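Local coordinates for protein glycosyl hydrolase (Rhizobium leguminosarum bv. trifolii, PDB 5NDX) that probably hydrolyses O-glycosidic bonds as a family 39 glycosidase, a bacterial orthologue of human alpha-L-iduronidase, at residues 194-199 and 254-259; 297-300 and 304-307. The protein carries 2 engineered substitutions. One frame throughout, in Å; residues are numbered along the deposited sequence.

Interaction 1. Residues 194-199 and 254-259; sequences ALMAHC and PRLAGL
Met-196 and Leu-256 mark the nearest backbone approach, their CA atoms 8.0 Å apart, where the last turns of helix 190-200 face a non-regular segment whose residues 256-259 form a type I beta turn. The gap is bridged by side chains, which reach the helix's side chains and two of its backbone carbonyls. Leu-256 points its CB toward the helix, and its CD1 methyl lies 3.6 Å from the carbonyl O of Met-196. The same methyl touches the end of the Met-196 side chain, with CE 3.8 Å from Leu-256 CD1. Met-196 leaves the helix beside the contact, and the bends at chi2 (-39°) and chi3 turn its thioether so that CE meets the leucine. Cys-199 flanks this pair more loosely, its CB 4.5 Å from Leu-256 CD1.

Beside the leucine, in sequence as in space, Arg-255 reaches across to the end of the helix. With CG opposite the backbone N (chi1 -163°) and a bend at chi3, its NH2 comes 3.3 Å from Cys-199 O. This hydrogen bond is weak, with an N-H...O angle of 139°, and the oxygen approaches the guanidinium obliquely. The stronger partner of the arginine is Asp-200, the next residue of the helix, which forms a salt bridge with NH1. The guanidinium thus pairs firmly with the Asp-200 carboxylate and only weakly with the Cys-199 carbonyl, next to a buried apolar group that Leu-249 and Ile-217 extend around Met-196. Such packing belongs to the outer shell of a TIM barrel: helix 190-200, which precedes strand 216-219, is joined to the loop that leads from helix 235-252 into strand 261-263.

Interaction 2. Residues 297-300 and 304-307; sequences RRII and AANF. With SO4 (sulfate ion), chain E.
Ile-299 and Phe-307 meet at the centre, where the CG2 methyl of the isoleucine lies 3.7 Å from Phe-307 CB. That methyl also touches the Ala-305 side chain, with Ile-299 CG2 3.8 Å from Ala-305 CB, so one branch fills the angle between the side chains of Ala-305 and Phe-307. Ile-300 adds its CG1 from the next position on the helix, 4.1 Å from Phe-307 CB. Because CG of Phe-307 stands anti to the backbone N (chi1 -170°), CB remains in the contact while the ring leads away, and the CD1 methyls of both isoleucines approach that ring obliquely. His-295 meets the ring as well, their planes at about 45°, and Val-239 borders Ile-299 from helix 235-252.

Next to this apolar patch a backbone bond closes the turn. Ala-304 N donates to Ile-299 O over 2.9 Å, binding the returning chain to the end of the helix, whose last residues make a wider pi-type turn.

At the polar edge, NH1 of Arg-297 gives a 2.6 Å hydrogen bond to O4, at the edge of the guanidinium, of a sulfate that probably came from the crystallisation liquor. NE pairs with Glu-293, and NH1, besides the sulfate, with Asp-391. A leucine in place of Arg-297 would probably leave the sulfate without this donor and Glu-293 and Asp-391 without their cationic mate. The chemistry therefore divides: apolar packing and one backbone bond fix the chain reversal, whereas Arg-297 probably links the helix to Asp-391 of helix 390-393 and Arg-298 links it to Asp-240 of helix 235-252, Glu-293 being a partner within the helix itself.

In the fold
Both contacts belong to the outer layer of the TIM barrel, away from the annotated sites, and helix 235-252 borders both. Interaction 1 is the more buried and bridges 54 intervening residues; interaction 2 is partly buried and local, turning helix 282-300 into strand 307-310. Their polar parts differ accordingly: an arginine with a salt bridge to Asp-200 and a weak bond to a helix carbonyl in the first, a main-chain bond and a sulfate-binding arginine in the second. Centres about 18 Å apart, they touch directly: Asn-306 ND2 lies 3.2 Å from Gly-258 O, a probable hydrogen bond between the loops entering the adjacent parallel strands 261-263 and 307-310.

Interaction 1. Residues 194-199 and 254-259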
# COMPACT_ATOMS: atom_id res chain seq x y z
N ALA A 194 5.56 6.25 -28.93
CA ALA A 194 6.95 6.53 -29.31
C ALA A 194 7.96 5.68 -28.55
O ALA A 194 8.93 5.20 -29.14
CB ALA A 194 7.26 8.00 -29.12
N LEU A 195 7.75 5.45 -27.25
CA LEU A 195 8.77 4.71 -26.49
C LEU A 195 8.75 3.24 -26.90
O LEU A 195 9.77 2.57 -26.97
CB LEU A 195 8.55 4.87 -25.00
CG LEU A 195 9.66 4.61 -23.95
CD1 LEU A 195 9.38 3.42 -23.05
CD2 LEU A 195 11.08 4.56 -24.47
N MET A 196 7.55 2.74 -27.14
CA MET A 196 7.37 1.37 -27.57
C MET A 196 8.04 1.14 -28.93
O MET A 196 8.74 0.14 -29.10
CB MET A 196 5.87 1.04 -27.63
CG MET A 196 5.15 1.13 -26.26
SD MET A 196 6.06 0.54 -24.80
CE MET A 196 5.60 -1.09 -25.04
N ALA A 197 7.82 2.06 -29.88
CA ALA A 197 8.51 2.02 -31.19
C ALA A 197 10.03 2.05 -30.99
O ALA A 197 10.74 1.18 -31.49
CB ALA A 197 8.06 3.18 -32.09
N HIS A 198 10.49 3.00 -30.19
CA HIS A 198 11.92 3.10 -29.87
C HIS A 198 12.52 1.85 -29.25
O HIS A 198 13.64 1.47 -29.60
CB HIS A 198 12.16 4.28 -28.95
CG HIS A 198 13.60 4.62 -28.78
ND1 HIS A 198 14.27 4.41 -27.60
CD2 HIS A 198 14.51 5.16 -29.63
CE1 HIS A 198 15.52 4.78 -27.73
NE2 HIS A 198 15.70 5.24 -28.96
N CYS A 199 11.81 1.22 -28.32
CA CYS A 199 12.33 0.01 -27.66
C CYS A 199 12.16 -1.25 -28.50
O CYS A 199 12.83 -2.24 -28.25
CB CYS A 199 11.66 -0.19 -26.27
SG CYS A 199 12.19 1.04 -25.06
N PRO A 254 4.81 -7.06 -31.17
CA PRO A 254 4.63 -8.39 -30.56
C PRO A 254 5.80 -8.86 -29.70
O PRO A 254 5.59 -9.61 -28.77
CB PRO A 254 4.42 -9.32 -31.77
CG PRO A 254 4.95 -8.57 -32.97
CD PRO A 254 4.69 -7.12 -32.65
N ARG A 255 7.01 -8.41 -29.99
CA ARG A 255 8.17 -8.79 -29.18
C ARG A 255 8.11 -8.24 -27.75
O ARG A 255 8.74 -8.77 -26.88
CB ARG A 255 9.48 -8.32 -29.85
CG ARG A 255 10.73 -9.00 -29.31
CD ARG A 255 12.06 -8.70 -30.05
NE ARG A 255 12.84 -7.61 -29.44
CZ ARG A 255 12.74 -6.31 -29.75
NH1 ARG A 255 11.87 -5.92 -30.67
NH2 ARG A 255 13.49 -5.39 -29.13
N LEU A 256 7.39 -7.14 -27.54
CA LEU A 256 7.22 -6.54 -26.21
C LEU A 256 5.94 -6.97 -25.46
O LEU A 256 5.85 -6.75 -24.26
CB LEU A 256 7.24 -5.01 -26.32
CG LEU A 256 8.45 -4.39 -27.06
CD1 LEU A 256 8.24 -2.89 -27.18
CD2 LEU A 256 9.80 -4.66 -26.43
N ALA A 257 4.99 -7.58 -26.15
CA ALA A 257 3.63 -7.77 -25.63
C ALA A 257 3.54 -8.70 -24.41
O ALA A 257 2.59 -8.57 -23.64
CB ALA A 257 2.67 -8.26 -26.73
N GLY A 258 4.49 -9.62 -24.28
CA GLY A 258 4.62 -10.52 -23.15
C GLY A 258 5.40 -9.98 -21.94
O GLY A 258 5.49 -10.69 -20.93
N LEU A 259 5.91 -8.75 -22.02
CA LEU A 259 6.63 -8.16 -20.90
C LEU A 259 5.72 -7.91 -19.66
O LEU A 259 4.50 -7.80 -19.79
CB LEU A 259 7.29 -6.82 -21.29
CG LEU A 259 8.54 -6.88 -22.18
CD1 LEU A 259 8.97 -5.48 -22.60
CD2 LEU A 259 9.69 -7.61 -21.49

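Interaction 2. Residues 297-300 and 304-307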
# COMPACT_ATOMS: atom_id res chain seq x y z
N ARG A 297 -8.99 -11.72 -11.76
CA ARG A 297 -9.92 -12.56 -12.48
C ARG A 297 -9.90 -12.33 -14.03
O ARG A 297 -10.04 -13.26 -14.78
CB ARG A 297 -11.31 -12.35 -11.92
CG ARG A 297 -12.43 -13.08 -12.68
CD ARG A 297 -13.76 -13.00 -11.95
NE ARG A 297 -13.99 -11.65 -11.41
CZ ARG A 297 -14.45 -10.60 -12.09
NH1 ARG A 297 -14.85 -10.73 -13.35
NH2 ARG A 297 -14.54 -9.43 -11.50
N ARG A 298 -9.73 -11.10 -14.47
CA ARG A 298 -9.85 -10.76 -15.89
C ARG A 298 -8.52 -10.66 -16.62
O ARG A 298 -8.50 -10.73 -17.86
CB ARG A 298 -10.60 -9.42 -16.06
CG ARG A 298 -12.04 -9.48 -15.53
CD ARG A 298 -12.84 -8.18 -15.77
NE ARG A 298 -12.84 -7.89 -17.19
CZ ARG A 298 -12.89 -6.69 -17.76
NH1 ARG A 298 -13.04 -5.57 -17.08
NH2 ARG A 298 -12.77 -6.60 -19.07
N ILE A 299 -7.41 -10.44 -15.90
CA ILE A 299 -6.12 -10.34 -16.56
C ILE A 299 -5.21 -11.56 -16.22
O ILE A 299 -4.73 -12.23 -17.13
CB ILE A 299 -5.41 -9.00 -16.31
CG1 ILE A 299 -6.29 -7.83 -16.75
CG2 ILE A 299 -4.13 -8.94 -17.16
CD1 ILE A 299 -5.66 -6.45 -16.55
N ILE A 300 -5.00 -11.82 -14.94
CA ILE A 300 -3.99 -12.76 -14.50
C ILE A 300 -4.45 -14.19 -14.68
O ILE A 300 -3.75 -14.96 -15.29
CB ILE A 300 -3.58 -12.52 -13.06
CG1 ILE A 300 -2.95 -11.13 -12.95
CG2 ILE A 300 -2.61 -13.60 -12.57
CD1 ILE A 300 -2.73 -10.65 -11.54
N ALA A 304 -4.39 -13.13 -19.89
CA ALA A 304 -4.56 -12.17 -20.96
C ALA A 304 -3.36 -11.24 -21.07
O ALA A 304 -3.14 -10.62 -22.09
CB ALA A 304 -5.85 -11.40 -20.76
N ALA A 305 -2.56 -11.15 -20.02
CA ALA A 305 -1.35 -10.37 -20.07
C ALA A 305 -0.50 -10.72 -18.89
O ALA A 305 -1.00 -11.30 -17.93
CB ALA A 305 -1.70 -8.90 -20.04
N ASN A 306 0.77 -10.35 -18.93
CA ASN A 306 1.68 -10.63 -17.82
C ASN A 306 1.56 -9.50 -16.76
O ASN A 306 2.53 -8.79 -16.46
CB ASN A 306 3.11 -10.75 -18.39
CG ASN A 306 4.12 -11.25 -17.40
OD1 ASN A 306 3.78 -11.70 -16.32
ND2 ASN A 306 5.39 -11.23 -17.80
N PHE A 307 0.39 -9.35 -16.15
CA PHE A 307 0.14 -8.21 -15.26
C PHE A 307 0.89 -8.47 -13.95
O PHE A 307 0.67 -9.48 -13.33
CB PHE A 307 -1.34 -7.96 -15.00
CG PHE A 307 -1.57 -6.66 -14.30
CD1 PHE A 307 -1.67 -5.47 -15.02
CD2 PHE A 307 -1.63 -6.61 -12.92
CE1 PHE A 307 -1.83 -4.27 -14.36
CE2 PHE A 307 -1.82 -5.41 -12.25
CZ PHE A 307 -1.91 -4.24 -12.98
S SO4 E . -15.02 -13.72 -15.62
O1 SO4 E . -16.40 -13.88 -15.13
O2 SO4 E . -14.16 -14.77 -15.03
O3 SO4 E . -15.01 -13.84 -17.10
O4 SO4 E . -14.53 -12.37 -15.28